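Local atomic coordinates of hydrolase (Rhizobium meliloti, PDB entry 5HOE), a protein that is a carbohydrate acetylesterase of the GDSL-like SGNH hydrolase family that assembles as an octamer. Residues Y42-W48 with L210-I216. Residues are numbered along the deposited sequence; the frame is centred on the assembly and turned at random.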
loop_
_atom_site.group_PDB
_atom_site.type_symbol
_atom_site.label_atom_id
_atom_site.label_comp_id
_atom_site.label_asym_id
_atom_site.label_seq_id
_atom_site.Cartn_x
_atom_site.Cartn_y
_atom_site.Cartn_z
ATOM N N TYR A 42 21.507 -27.004 -17.519
ATOM C CA TYR A 42 22.834 -27.551 -17.773
ATOM C C TYR A 42 23.417 -28.099 -16.470
ATOM O O TYR A 42 23.218 -27.509 -15.406
ATOM C CB TYR A 42 23.785 -26.461 -18.285
ATOM C CG TYR A 42 23.636 -26.098 -19.743
ATOM C CD1 TYR A 42 24.032 -26.983 -20.735
ATOM C CD2 TYR A 42 23.128 -24.859 -20.139
ATOM C CE1 TYR A 42 23.908 -26.653 -22.072
ATOM C CE2 TYR A 42 23.020 -24.522 -21.472
ATOM C CZ TYR A 42 23.397 -25.415 -22.429
ATOM O OH TYR A 42 23.253 -25.077 -23.763
ATOM N N PRO A 43 24.166 -29.197 -16.515
ATOM C CA PRO A 43 24.929 -29.597 -15.329
ATOM C C PRO A 43 25.986 -28.553 -14.994
ATOM O O PRO A 43 26.396 -27.756 -15.836
ATOM C CB PRO A 43 25.564 -30.927 -15.741
ATOM C CG PRO A 43 25.650 -30.859 -17.210
ATOM C CD PRO A 43 24.477 -30.043 -17.680
ATOM N N TYR A 44 26.420 -28.576 -13.729
ATOM C CA TYR A 44 27.297 -27.536 -13.202
ATOM C C TYR A 44 28.513 -27.298 -14.086
ATOM O O TYR A 44 28.879 -26.145 -14.347
ATOM C CB TYR A 44 27.722 -27.935 -11.794
ATOM C CG TYR A 44 28.594 -26.947 -11.065
ATOM C CD1 TYR A 44 28.166 -25.643 -10.825
ATOM C CD2 TYR A 44 29.845 -27.315 -10.612
ATOM C CE1 TYR A 44 28.954 -24.745 -10.146
ATOM C CE2 TYR A 44 30.648 -26.419 -9.909
ATOM C CZ TYR A 44 30.194 -25.135 -9.685
ATOM O OH TYR A 44 30.968 -24.231 -8.997
ATOM N N GLU A 45 29.146 -28.370 -14.572
ATOM C CA GLU A 45 30.372 -28.200 -15.343
ATOM C C GLU A 45 30.134 -27.660 -16.741
ATOM O O GLU A 45 31.104 -27.362 -17.436
ATOM C CB GLU A 45 31.178 -29.500 -15.395
ATOM C CG GLU A 45 31.716 -29.958 -14.037
ATOM C CD GLU A 45 32.576 -28.909 -13.315
ATOM O OE1 GLU A 45 33.042 -27.929 -13.942
ATOM O OE2 GLU A 45 32.787 -29.065 -12.095
ATOM N N GLN A 46 28.883 -27.483 -17.151
ATOM C CA GLN A 46 28.541 -26.870 -18.425
ATOM C C GLN A 46 27.900 -25.502 -18.240
ATOM O O GLN A 46 27.397 -24.920 -19.211
ATOM C CB GLN A 46 27.623 -27.795 -19.218
ATOM C CG GLN A 46 28.349 -29.011 -19.782
ATOM C CD GLN A 46 27.488 -29.794 -20.731
ATOM O OE1 GLN A 46 26.265 -29.777 -20.626
ATOM N NE2 GLN A 46 28.118 -30.478 -21.680
ATOM N N ARG A 47 27.873 -25.004 -17.007
ATOM C CA ARG A 47 27.441 -23.651 -16.697
ATOM C C ARG A 47 28.664 -22.744 -16.658
ATOM O O ARG A 47 29.784 -23.199 -16.405
ATOM C CB ARG A 47 26.733 -23.616 -15.341
ATOM C CG ARG A 47 25.640 -24.668 -15.188
ATOM C CD ARG A 47 24.522 -24.277 -14.250
ATOM N NE ARG A 47 24.749 -24.583 -12.839
ATOM C CZ ARG A 47 24.302 -25.663 -12.199
ATOM N NH1 ARG A 47 23.631 -26.631 -12.829
ATOM N NH2 ARG A 47 24.566 -25.800 -10.910
ATOM N N TRP A 48 28.454 -21.450 -16.906
ATOM C CA TRP A 48 29.601 -20.553 -16.840
ATOM C C TRP A 48 30.170 -20.511 -15.430
ATOM O O TRP A 48 31.394 -20.469 -15.253
ATOM C CB TRP A 48 29.279 -19.167 -17.398
ATOM C CG TRP A 48 28.463 -18.211 -16.528
ATOM C CD1 TRP A 48 27.141 -17.877 -16.711
ATOM C CD2 TRP A 48 28.921 -17.408 -15.434
ATOM N NE1 TRP A 48 26.755 -16.928 -15.796
ATOM C CE2 TRP A 48 27.825 -16.632 -14.993
ATOM C CE3 TRP A 48 30.140 -17.289 -14.761
ATOM C CZ2 TRP A 48 27.914 -15.746 -13.911
ATOM C CZ3 TRP A 48 30.236 -16.392 -13.700
ATOM C CH2 TRP A 48 29.125 -15.644 -13.276
ATOM N N LEU A 210 22.391 -19.870 -24.349
ATOM C CA LEU A 210 23.744 -20.188 -24.797
ATOM C C LEU A 210 23.998 -21.692 -24.809
ATOM O O LEU A 210 23.381 -22.458 -24.067
ATOM C CB LEU A 210 24.780 -19.505 -23.891
ATOM C CG LEU A 210 24.602 -18.041 -23.496
ATOM C CD1 LEU A 210 25.635 -17.676 -22.447
ATOM C CD2 LEU A 210 24.731 -17.191 -24.720
ATOM N N SER A 211 24.910 -22.107 -25.683
ATOM C CA SER A 211 25.386 -23.479 -25.729
ATOM C C SER A 211 26.350 -23.757 -24.585
ATOM O O SER A 211 26.897 -22.842 -23.968
ATOM C CB SER A 211 26.097 -23.727 -27.059
ATOM O OG SER A 211 27.346 -23.068 -27.112
ATOM N N ALA A 212 26.579 -25.046 -24.325
ATOM C CA ALA A 212 27.540 -25.430 -23.294
ATOM C C ALA A 212 28.935 -24.889 -23.600
ATOM O O ALA A 212 29.625 -24.370 -22.701
ATOM C CB ALA A 212 27.573 -26.953 -23.130
ATOM N N GLU A 213 29.390 -25.018 -24.857
ATOM C CA GLU A 213 30.756 -24.582 -25.148
ATOM C C GLU A 213 30.913 -23.080 -24.934
ATOM O O GLU A 213 31.977 -22.613 -24.491
ATOM C CB GLU A 213 31.212 -25.013 -26.552
ATOM C CG GLU A 213 30.397 -24.502 -27.736
ATOM C CD GLU A 213 30.798 -23.112 -28.220
ATOM O OE1 GLU A 213 30.024 -22.522 -29.005
ATOM O OE2 GLU A 213 31.882 -22.607 -27.860
ATOM N N THR A 214 29.869 -22.311 -25.247
ATOM C CA THR A 214 29.899 -20.871 -25.007
ATOM C C THR A 214 29.868 -20.551 -23.511
ATOM O O THR A 214 30.548 -19.625 -23.065
ATOM C CB THR A 214 28.748 -20.202 -25.755
ATOM O OG1 THR A 214 29.081 -20.129 -27.147
ATOM C CG2 THR A 214 28.486 -18.789 -25.252
ATOM N N ASN A 215 29.087 -21.302 -22.715
ATOM C CA ASN A 215 29.153 -21.142 -21.262
ATOM C C ASN A 215 30.563 -21.381 -20.740
ATOM O O ASN A 215 31.024 -20.691 -19.822
ATOM C CB ASN A 215 28.209 -22.123 -20.568
ATOM C CG ASN A 215 26.755 -21.707 -20.646
ATOM O OD1 ASN A 215 26.405 -20.537 -20.892
ATOM N ND2 ASN A 215 25.886 -22.673 -20.409
ATOM N N ILE A 216 31.248 -22.383 -21.292
ATOM C CA ILE A 216 32.587 -22.720 -20.826
ATOM C C ILE A 216 33.577 -21.632 -21.219
ATOM O O ILE A 216 34.387 -21.183 -20.396
ATOM C CB ILE A 216 32.992 -24.115 -21.339
ATOM C CG1 ILE A 216 32.104 -25.163 -20.663
ATOM C CG2 ILE A 216 34.482 -24.388 -21.115
ATOM C CD1 ILE A 216 32.175 -26.519 -21.295
#
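Two helix starts docked together by side-chain-to-backbone hydrogen bonds make up this contact: the loop and 3-10 turn leading into helix 48-56 meet the N-cap region and first turn of the C-terminal helix 212-229. Carbonyls just before a helix can be taken up by side chains from another segment, as here. Y42 OH donates to L210 O at 2.6 Å, while N215 ND2 donates to Q46 O at 3.0 Å. Y42 CE1 packs on A212 CB at 3.8 Å; separately, W48 CA approaches N215 O at 3.3 Å in a CA-H...O contact. Each partner is also braced internally. R47 NH1 donates to Y42 O at 2.8 Å, and S211, as N-cap, accepts from T214 N through OG at 3.2 Å; the same OG is also hydrogen-bonded to D203. The L210 side chain lies near, without touching, S25, H209 and D206, whose arrangement is consistent with the Ser-His-Asp triad of SGNH hydrolases. Beyond the interface, R47 forms a salt bridge with E64 on strand 60-66, W48 NE1 is hydrogen-bonded to T27, and the indole packs on I102 and M104 of strand 100-104.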